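Local coordinates for protein fructokinase (Xylella fastidiosa Temecula1, PDB 3LJS) that is a PfkB-family carbohydrate kinase that probably phosphorylates fructose at the expense of ATP, at residues S137-F150 against A181-V193. Sequence-based numbering, arbitrary orientation.
Sequences SNSMTDADIAEVTF and ASRLWKGLSLADV
Phe150 reaches across to Lys186, whose aliphatic chain lies over one face of the ring in a CH-pi contact, with Lys186 CD 3.9 Å from the ring centroid and 18° off its normal. The carbonyl oxygen of Ala146, one helical turn earlier, sits over the rim of the opposite face, while Arg183 O meets the ring edge near its plane, 3.6 Å from Phe150 CZ. Leu190 CD1 packs against Phe150 CB and lengthens this apolar seam. Lys186 sends CG out opposite its own backbone N (chi1 -178°), and the rest of the chain runs on extended across the ring. Beside the ring, the selenomethionine Met140 places CE 4.1 Å from Gly187 CA, where that helix carries no side chain, and Ser137 CB touches Leu184 CD2 at 3.6 Å.

Helices 143-158 and 181-189 pack side by side: the axes of 143-150 and 181-189 approach to 10.7 Å and run 11° from parallel. They are the connecting helices of two successive beta-alpha-beta units, 130-136 to 162-166 and 162-166 to 193-197, in the central sheet of the ribokinase-like fold. Residues 137-142 join strand to helix near the nucleotide site: Ser137, whose OG bonds to Leu167 O, lies close to the ATP-binding Arg170.

At the N-terminal end of helix 143-158 the contact is polar. Arg183, extended from CG to NE, passes Ala146 CB and gives a weak, bent hydrogen bond from NH1 to Met140 O (3.0 Å). Its guanidinium lies with one face against the Asp142-Ala143 peptide, where Ala143 N and NH2, both donors, are not hydrogen-bonded. Asp142, its CB directed away from helix 181-189, is the N-cap residue, and its OD2 accepts from Ile145 N at 2.8 Å. Further along, at the outer rim, a water bridges Glu147 OE2 and Lys186 NZ, while Glu147 OE1 pairs with Arg154.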
ATOM      1  N   SER B 137     -12.208   0.209  17.850  1.00 19.16           N
ATOM      2  CA  SER B 137     -11.346   1.374  18.075  1.00 21.01           C
ATOM      3  C   SER B 137     -10.498   1.833  16.888  1.00 21.56           C
ATOM      4  O   SER B 137      -9.917   2.918  16.929  1.00 22.50           O
ATOM      5  CB  SER B 137     -10.429   1.146  19.288  1.00 19.87           C
ATOM      6  OG  SER B 137      -9.417   0.198  18.999  1.00 20.94           O
ATOM      7  N   ASN B 138     -10.424   1.033  15.831  1.00 21.40           N
ATOM      8  CA  ASN B 138      -9.621   1.434  14.681  1.00 22.97           C
ATOM      9  C   ASN B 138     -10.170   2.676  14.000  1.00 22.37           C
ATOM     10  O   ASN B 138      -9.427   3.413  13.350  1.00 23.41           O
ATOM     11  CB  ASN B 138      -9.496   0.282  13.687  1.00 23.77           C
ATOM     12  CG  ASN B 138      -8.725  -0.881  14.268  1.00 30.55           C
ATOM     13  OD1 ASN B 138      -7.645  -0.696  14.837  1.00 26.80           O
ATOM     14  ND2 ASN B 138      -9.276  -2.089  14.140  1.00 34.06           N
ATOM     15  N   SER B 139     -11.465   2.924  14.161  1.00 21.14           N
ATOM     16  CA  SER B 139     -12.071   4.116  13.574  1.00 21.61           C
ATOM     17  C   SER B 139     -11.972   5.280  14.567  1.00 21.60           C
ATOM     18  O   SER B 139     -12.784   6.206  14.545  1.00 20.96           O
ATOM     19  CB  SER B 139     -13.536   3.856  13.197  1.00 20.12           C
ATOM     20  OG  SER B 139     -14.317   3.531  14.333  1.00 21.17           O
HETATM   21  N   MSE B 140     -10.963   5.222  15.434  1.00 22.95           N
HETATM   22  CA  MSE B 140     -10.722   6.271  16.425  1.00 24.21           C
HETATM   23  C   MSE B 140      -9.245   6.676  16.417  1.00 24.84           C
HETATM   24  O   MSE B 140      -8.785   7.384  17.315  1.00 24.12           O
HETATM   25  CB  MSE B 140     -11.078   5.778  17.833  1.00 25.33           C
HETATM   26  CG  MSE B 140     -12.542   5.436  18.043  1.00 29.03           C
HETATM   27 SE   MSE B 140     -12.873   4.701  19.823  1.00 38.01          SE
HETATM   28  CE  MSE B 140     -14.759   4.303  19.579  1.00 29.73           C
ATOM     29  N   THR B 141      -8.511   6.230  15.402  1.00 23.98           N
ATOM     30  CA  THR B 141      -7.077   6.502  15.310  1.00 24.14           C
ATOM     31  C   THR B 141      -6.657   7.963  15.098  1.00 24.77           C
ATOM     32  O   THR B 141      -5.485   8.298  15.259  1.00 24.39           O
ATOM     33  CB  THR B 141      -6.429   5.598  14.239  1.00 22.86           C
ATOM     34  OG1 THR B 141      -7.173   5.683  13.022  1.00 21.27           O
ATOM     35  CG2 THR B 141      -6.426   4.155  14.716  1.00 23.83           C
ATOM     36  N   ASP B 142      -7.600   8.821  14.716  1.00 24.49           N
ATOM     37  CA  ASP B 142      -7.316  10.246  14.571  1.00 26.19           C
ATOM     38  C   ASP B 142      -8.546  10.986  15.094  1.00 26.97           C
ATOM     39  O   ASP B 142      -9.631  10.403  15.181  1.00 24.39           O
ATOM     40  CB  ASP B 142      -6.953  10.618  13.113  1.00 27.47           C
ATOM     41  CG  ASP B 142      -8.159  10.861  12.222  1.00 29.31           C
ATOM     42  OD1 ASP B 142      -8.012  10.665  10.996  1.00 30.65           O
ATOM     43  OD2 ASP B 142      -9.232  11.266  12.712  1.00 29.13           O
ATOM     44  N   ALA B 143      -8.372  12.253  15.465  1.00 26.25           N
ATOM     45  CA  ALA B 143      -9.452  13.058  16.032  1.00 26.99           C
ATOM     46  C   ALA B 143     -10.749  13.120  15.235  1.00 26.41           C
ATOM     47  O   ALA B 143     -11.834  12.988  15.806  1.00 27.32           O
ATOM     48  CB  ALA B 143      -8.949  14.481  16.305  1.00 28.21           C
ATOM     49  N   ASP B 144     -10.644  13.332  13.928  1.00 24.35           N
ATOM     50  CA  ASP B 144     -11.828  13.437  13.080  1.00 25.19           C
ATOM     51  C   ASP B 144     -12.657  12.156  12.989  1.00 24.65           C
ATOM     52  O   ASP B 144     -13.871  12.181  13.197  1.00 24.72           O
ATOM     53  CB  ASP B 144     -11.429  13.879  11.669  1.00 28.16           C
ATOM     54  CG  ASP B 144     -10.949  15.324  11.618  1.00 32.62           C
ATOM     55  OD1 ASP B 144     -10.544  15.770  10.527  1.00 36.07           O
ATOM     56  OD2 ASP B 144     -10.982  16.015  12.659  1.00 32.33           O
ATOM     57  N   ILE B 145     -12.013  11.039  12.674  1.00 22.17           N
ATOM     58  CA  ILE B 145     -12.742   9.787  12.555  1.00 21.76           C
ATOM     59  C   ILE B 145     -13.298   9.345  13.915  1.00 21.35           C
ATOM     60  O   ILE B 145     -14.388   8.775  13.995  1.00 22.13           O
ATOM     61  CB  ILE B 145     -11.850   8.685  11.925  1.00 21.39           C
ATOM     62  CG1 ILE B 145     -12.717   7.502  11.488  1.00 21.72           C
ATOM     63  CG2 ILE B 145     -10.772   8.249  12.904  1.00 21.51           C
ATOM     64  CD1 ILE B 145     -13.726   7.852  10.396  1.00 21.33           C
ATOM     65  N   ALA B 146     -12.567   9.628  14.988  1.00 20.21           N
ATOM     66  CA  ALA B 146     -13.024   9.267  16.327  1.00 20.82           C
ATOM     67  C   ALA B 146     -14.339   9.971  16.659  1.00 21.68           C
ATOM     68  O   ALA B 146     -15.271   9.354  17.178  1.00 21.02           O
ATOM     69  CB  ALA B 146     -11.966   9.632  17.361  1.00 19.21           C
ATOM     70  N   GLU B 147     -14.411  11.268  16.364  1.00 22.08           N
ATOM     71  CA  GLU B 147     -15.618  12.037  16.636  1.00 22.18           C
ATOM     72  C   GLU B 147     -16.786  11.491  15.823  1.00 21.80           C
ATOM     73  O   GLU B 147     -17.921  11.463  16.297  1.00 21.73           O
ATOM     74  CB  GLU B 147     -15.402  13.521  16.311  1.00 23.84           C
ATOM     75  CG  GLU B 147     -16.691  14.346  16.338  1.00 25.54           C
ATOM     76  CD  GLU B 147     -17.380  14.355  17.700  1.00 28.08           C
ATOM     77  OE1 GLU B 147     -18.571  14.733  17.754  1.00 29.46           O
ATOM     78  OE2 GLU B 147     -16.738  14.000  18.714  1.00 27.29           O
ATOM     79  N   VAL B 148     -16.506  11.064  14.596  1.00 20.64           N
ATOM     80  CA  VAL B 148     -17.540  10.491  13.735  1.00 19.23           C
ATOM     81  C   VAL B 148     -18.065   9.196  14.376  1.00 20.10           C
ATOM     82  O   VAL B 148     -19.274   8.938  14.389  1.00 20.05           O
ATOM     83  CB  VAL B 148     -16.975  10.183  12.324  1.00 20.68           C
ATOM     84  CG1 VAL B 148     -17.972   9.360  11.524  1.00 20.33           C
ATOM     85  CG2 VAL B 148     -16.667  11.496  11.586  1.00 20.04           C
ATOM     86  N   THR B 149     -17.155   8.393  14.924  1.00 17.58           N
ATOM     87  CA  THR B 149     -17.550   7.143  15.564  1.00 17.88           C
ATOM     88  C   THR B 149     -18.402   7.440  16.810  1.00 19.16           C
ATOM     89  O   THR B 149     -19.442   6.813  17.020  1.00 20.29           O
ATOM     90  CB  THR B 149     -16.309   6.286  15.964  1.00 19.45           C
ATOM     91  OG1 THR B 149     -15.480   6.069  14.812  1.00 19.33           O
ATOM     92  CG2 THR B 149     -16.743   4.921  16.507  1.00 17.30           C
ATOM     93  N   PHE B 150     -17.983   8.408  17.621  1.00 18.47           N
ATOM     94  CA  PHE B 150     -18.743   8.743  18.820  1.00 18.99           C
ATOM     95  C   PHE B 150     -20.140   9.234  18.447  1.00 19.76           C
ATOM     96  O   PHE B 150     -21.125   8.839  19.069  1.00 20.50           O
ATOM     97  CB  PHE B 150     -18.025   9.814  19.650  1.00 19.60           C
ATOM     98  CG  PHE B 150     -16.636   9.423  20.090  1.00 19.71           C
ATOM     99  CD1 PHE B 150     -16.359   8.128  20.523  1.00 18.89           C
ATOM    100  CD2 PHE B 150     -15.612  10.368  20.114  1.00 21.15           C
ATOM    101  CE1 PHE B 150     -15.082   7.776  20.975  1.00 18.20           C
ATOM    102  CE2 PHE B 150     -14.329  10.029  20.565  1.00 20.69           C
ATOM    103  CZ  PHE B 150     -14.066   8.733  20.996  1.00 19.31           C
ATOM    104  N   ALA B 181      -5.750   6.351  25.383  1.00 29.94           N
ATOM    105  CA  ALA B 181      -6.603   6.113  26.546  1.00 29.63           C
ATOM    106  C   ALA B 181      -7.896   6.926  26.558  1.00 29.18           C
ATOM    107  O   ALA B 181      -8.983   6.380  26.750  1.00 28.53           O
ATOM    108  CB  ALA B 181      -5.814   6.376  27.830  1.00 30.46           C
ATOM    109  N   SER B 182      -7.770   8.231  26.355  1.00 28.40           N
ATOM    110  CA  SER B 182      -8.915   9.132  26.359  1.00 28.96           C
ATOM    111  C   SER B 182     -10.058   8.713  25.428  1.00 27.98           C
ATOM    112  O   SER B 182     -11.218   8.650  25.841  1.00 26.88           O
ATOM    113  CB  SER B 182      -8.452  10.542  25.996  1.00 30.63           C
ATOM    114  OG  SER B 182      -9.536  11.445  26.059  1.00 39.44           O
ATOM    115  N   ARG B 183      -9.735   8.435  24.170  1.00 27.04           N
ATOM    116  CA  ARG B 183     -10.755   8.036  23.205  1.00 26.26           C
ATOM    117  C   ARG B 183     -11.339   6.667  23.522  1.00 24.55           C
ATOM    118  O   ARG B 183     -12.545   6.455  23.391  1.00 24.81           O
ATOM    119  CB  ARG B 183     -10.176   8.032  21.794  1.00 26.00           C
ATOM    120  CG  ARG B 183      -9.886   9.416  21.264  1.00 26.82           C
ATOM    121  CD  ARG B 183      -9.114   9.331  19.977  1.00 29.29           C
ATOM    122  NE  ARG B 183      -8.605  10.637  19.585  1.00 30.48           N
ATOM    123  CZ  ARG B 183      -7.641  10.819  18.693  1.00 30.51           C
ATOM    124  NH1 ARG B 183      -7.082   9.772  18.097  1.00 25.40           N
ATOM    125  NH2 ARG B 183      -7.228  12.049  18.407  1.00 30.52           N
ATOM    126  N   LEU B 184     -10.486   5.739  23.936  1.00 22.58           N
ATOM    127  CA  LEU B 184     -10.949   4.405  24.271  1.00 24.09           C
ATOM    128  C   LEU B 184     -11.975   4.473  25.398  1.00 24.63           C
ATOM    129  O   LEU B 184     -13.032   3.852  25.311  1.00 24.12           O
ATOM    130  CB  LEU B 184      -9.769   3.512  24.671  1.00 23.66           C
ATOM    131  CG  LEU B 184      -8.728   3.306  23.562  1.00 25.92           C
ATOM    132  CD1 LEU B 184      -7.596   2.415  24.063  1.00 23.23           C
ATOM    133  CD2 LEU B 184      -9.400   2.683  22.342  1.00 24.10           C
ATOM    134  N   TRP B 185     -11.676   5.229  26.453  1.00 25.10           N
ATOM    135  CA  TRP B 185     -12.616   5.350  27.569  1.00 24.56           C
ATOM    136  C   TRP B 185     -13.916   6.019  27.134  1.00 24.41           C
ATOM    137  O   TRP B 185     -14.988   5.656  27.608  1.00 23.80           O
ATOM    138  CB  TRP B 185     -12.004   6.141  28.735  1.00 25.21           C
ATOM    139  CG  TRP B 185     -11.130   5.317  29.639  1.00 26.69           C
ATOM    140  CD1 TRP B 185      -9.783   5.457  29.832  1.00 27.71           C
ATOM    141  CD2 TRP B 185     -11.543   4.221  30.465  1.00 26.71           C
ATOM    142  NE1 TRP B 185      -9.332   4.516  30.728  1.00 28.73           N
ATOM    143  CE2 TRP B 185     -10.389   3.746  31.132  1.00 28.53           C
ATOM    144  CE3 TRP B 185     -12.772   3.596  30.707  1.00 26.60           C
ATOM    145  CZ2 TRP B 185     -10.431   2.671  32.027  1.00 28.73           C
ATOM    146  CZ3 TRP B 185     -12.814   2.525  31.599  1.00 28.93           C
ATOM    147  CH2 TRP B 185     -11.647   2.075  32.247  1.00 28.96           C
ATOM    148  N   LYS B 186     -13.825   6.999  26.241  1.00 23.75           N
ATOM    149  CA  LYS B 186     -15.027   7.675  25.777  1.00 24.49           C
ATOM    150  C   LYS B 186     -15.912   6.706  25.001  1.00 23.30           C
ATOM    151  O   LYS B 186     -17.132   6.673  25.190  1.00 23.85           O
ATOM    152  CB  LYS B 186     -14.680   8.872  24.892  1.00 27.06           C
ATOM    153  CG  LYS B 186     -15.913   9.622  24.421  1.00 30.95           C
ATOM    154  CD  LYS B 186     -15.572  11.008  23.911  1.00 36.77           C
ATOM    155  CE  LYS B 186     -16.835  11.782  23.548  1.00 39.03           C
ATOM    156  NZ  LYS B 186     -16.519  13.178  23.126  1.00 40.51           N
ATOM    157  N   GLY B 187     -15.299   5.919  24.124  1.00 21.50           N
ATOM    158  CA  GLY B 187     -16.065   4.954  23.359  1.00 20.79           C
ATOM    159  C   GLY B 187     -16.726   3.970  24.307  1.00 22.37           C
ATOM    160  O   GLY B 187     -17.907   3.632  24.159  1.00 19.83           O
ATOM    161  N   LEU B 188     -15.959   3.524  25.298  1.00 20.16           N
ATOM    162  CA  LEU B 188     -16.445   2.577  26.295  1.00 20.86           C
ATOM    163  C   LEU B 188     -17.631   3.108  27.094  1.00 21.23           C
ATOM    164  O   LEU B 188     -18.517   2.343  27.475  1.00 21.52           O
ATOM    165  CB  LEU B 188     -15.311   2.201  27.254  1.00 20.65           C
ATOM    166  CG  LEU B 188     -14.232   1.293  26.654  1.00 21.51           C
ATOM    167  CD1 LEU B 188     -13.009   1.239  27.574  1.00 21.24           C
ATOM    168  CD2 LEU B 188     -14.819  -0.100  26.452  1.00 18.07           C
ATOM    169  N   SER B 189     -17.651   4.413  27.347  1.00 20.80           N
ATOM    170  CA  SER B 189     -18.741   5.012  28.113  1.00 21.62           C
ATOM    171  C   SER B 189     -20.027   5.136  27.297  1.00 20.43           C
ATOM    172  O   SER B 189     -21.103   5.323  27.855  1.00 20.84           O
ATOM    173  CB  SER B 189     -18.343   6.404  28.610  1.00 22.59           C
ATOM    174  OG  SER B 189     -18.290   7.319  27.527  1.00 25.41           O
ATOM    175  N   LEU B 190     -19.909   5.031  25.978  1.00 19.28           N
ATOM    176  CA  LEU B 190     -21.064   5.168  25.095  1.00 20.11           C
ATOM    177  C   LEU B 190     -21.676   3.851  24.628  1.00 20.16           C
ATOM    178  O   LEU B 190     -22.684   3.851  23.920  1.00 20.65           O
ATOM    179  CB  LEU B 190     -20.673   5.985  23.862  1.00 19.41           C
ATOM    180  CG  LEU B 190     -20.301   7.451  24.095  1.00 20.88           C
ATOM    181  CD1 LEU B 190     -19.708   8.039  22.816  1.00 19.74           C
ATOM    182  CD2 LEU B 190     -21.545   8.232  24.531  1.00 20.36           C
ATOM    183  N   ALA B 191     -21.082   2.736  25.031  1.00 18.72           N
ATOM    184  CA  ALA B 191     -21.565   1.431  24.592  1.00 19.28           C
ATOM    185  C   ALA B 191     -22.393   0.655  25.609  1.00 17.95           C
ATOM    186  O   ALA B 191     -22.134   0.710  26.802  1.00 17.89           O
ATOM    187  CB  ALA B 191     -20.377   0.574  24.137  1.00 17.97           C
ATOM    188  N   ASP B 192     -23.393  -0.066  25.109  1.00 18.36           N
ATOM    189  CA  ASP B 192     -24.260  -0.903  25.939  1.00 17.76           C
ATOM    190  C   ASP B 192     -23.566  -2.250  26.140  1.00 16.72           C
ATOM    191  O   ASP B 192     -23.650  -2.855  27.208  1.00 15.74           O
ATOM    192  CB  ASP B 192     -25.593  -1.151  25.231  1.00 19.16           C
ATOM    193  CG  ASP B 192     -26.367   0.124  24.984  1.00 19.71           C
ATOM    194  OD1 ASP B 192     -26.956   0.657  25.946  1.00 21.41           O
ATOM    195  OD2 ASP B 192     -26.378   0.597  23.830  1.00 20.33           O
ATOM    196  N   VAL B 193     -22.894  -2.713  25.089  1.00 16.77           N
ATOM    197  CA  VAL B 193     -22.191  -3.996  25.113  1.00 17.79           C
ATOM    198  C   VAL B 193     -20.723  -3.766  24.778  1.00 18.64           C
ATOM    199  O   VAL B 193     -20.402  -3.143  23.767  1.00 16.95           O
ATOM    200  CB  VAL B 193     -22.796  -4.976  24.086  1.00 18.27           C
ATOM    201  CG1 VAL B 193     -22.067  -6.312  24.135  1.00 16.54           C
ATOM    202  CG2 VAL B 193     -24.287  -5.168  24.374  1.00 19.61           C
TER
HETATM  203  O   HOH W   1     -17.813  14.149  21.146  1.00 35.90           O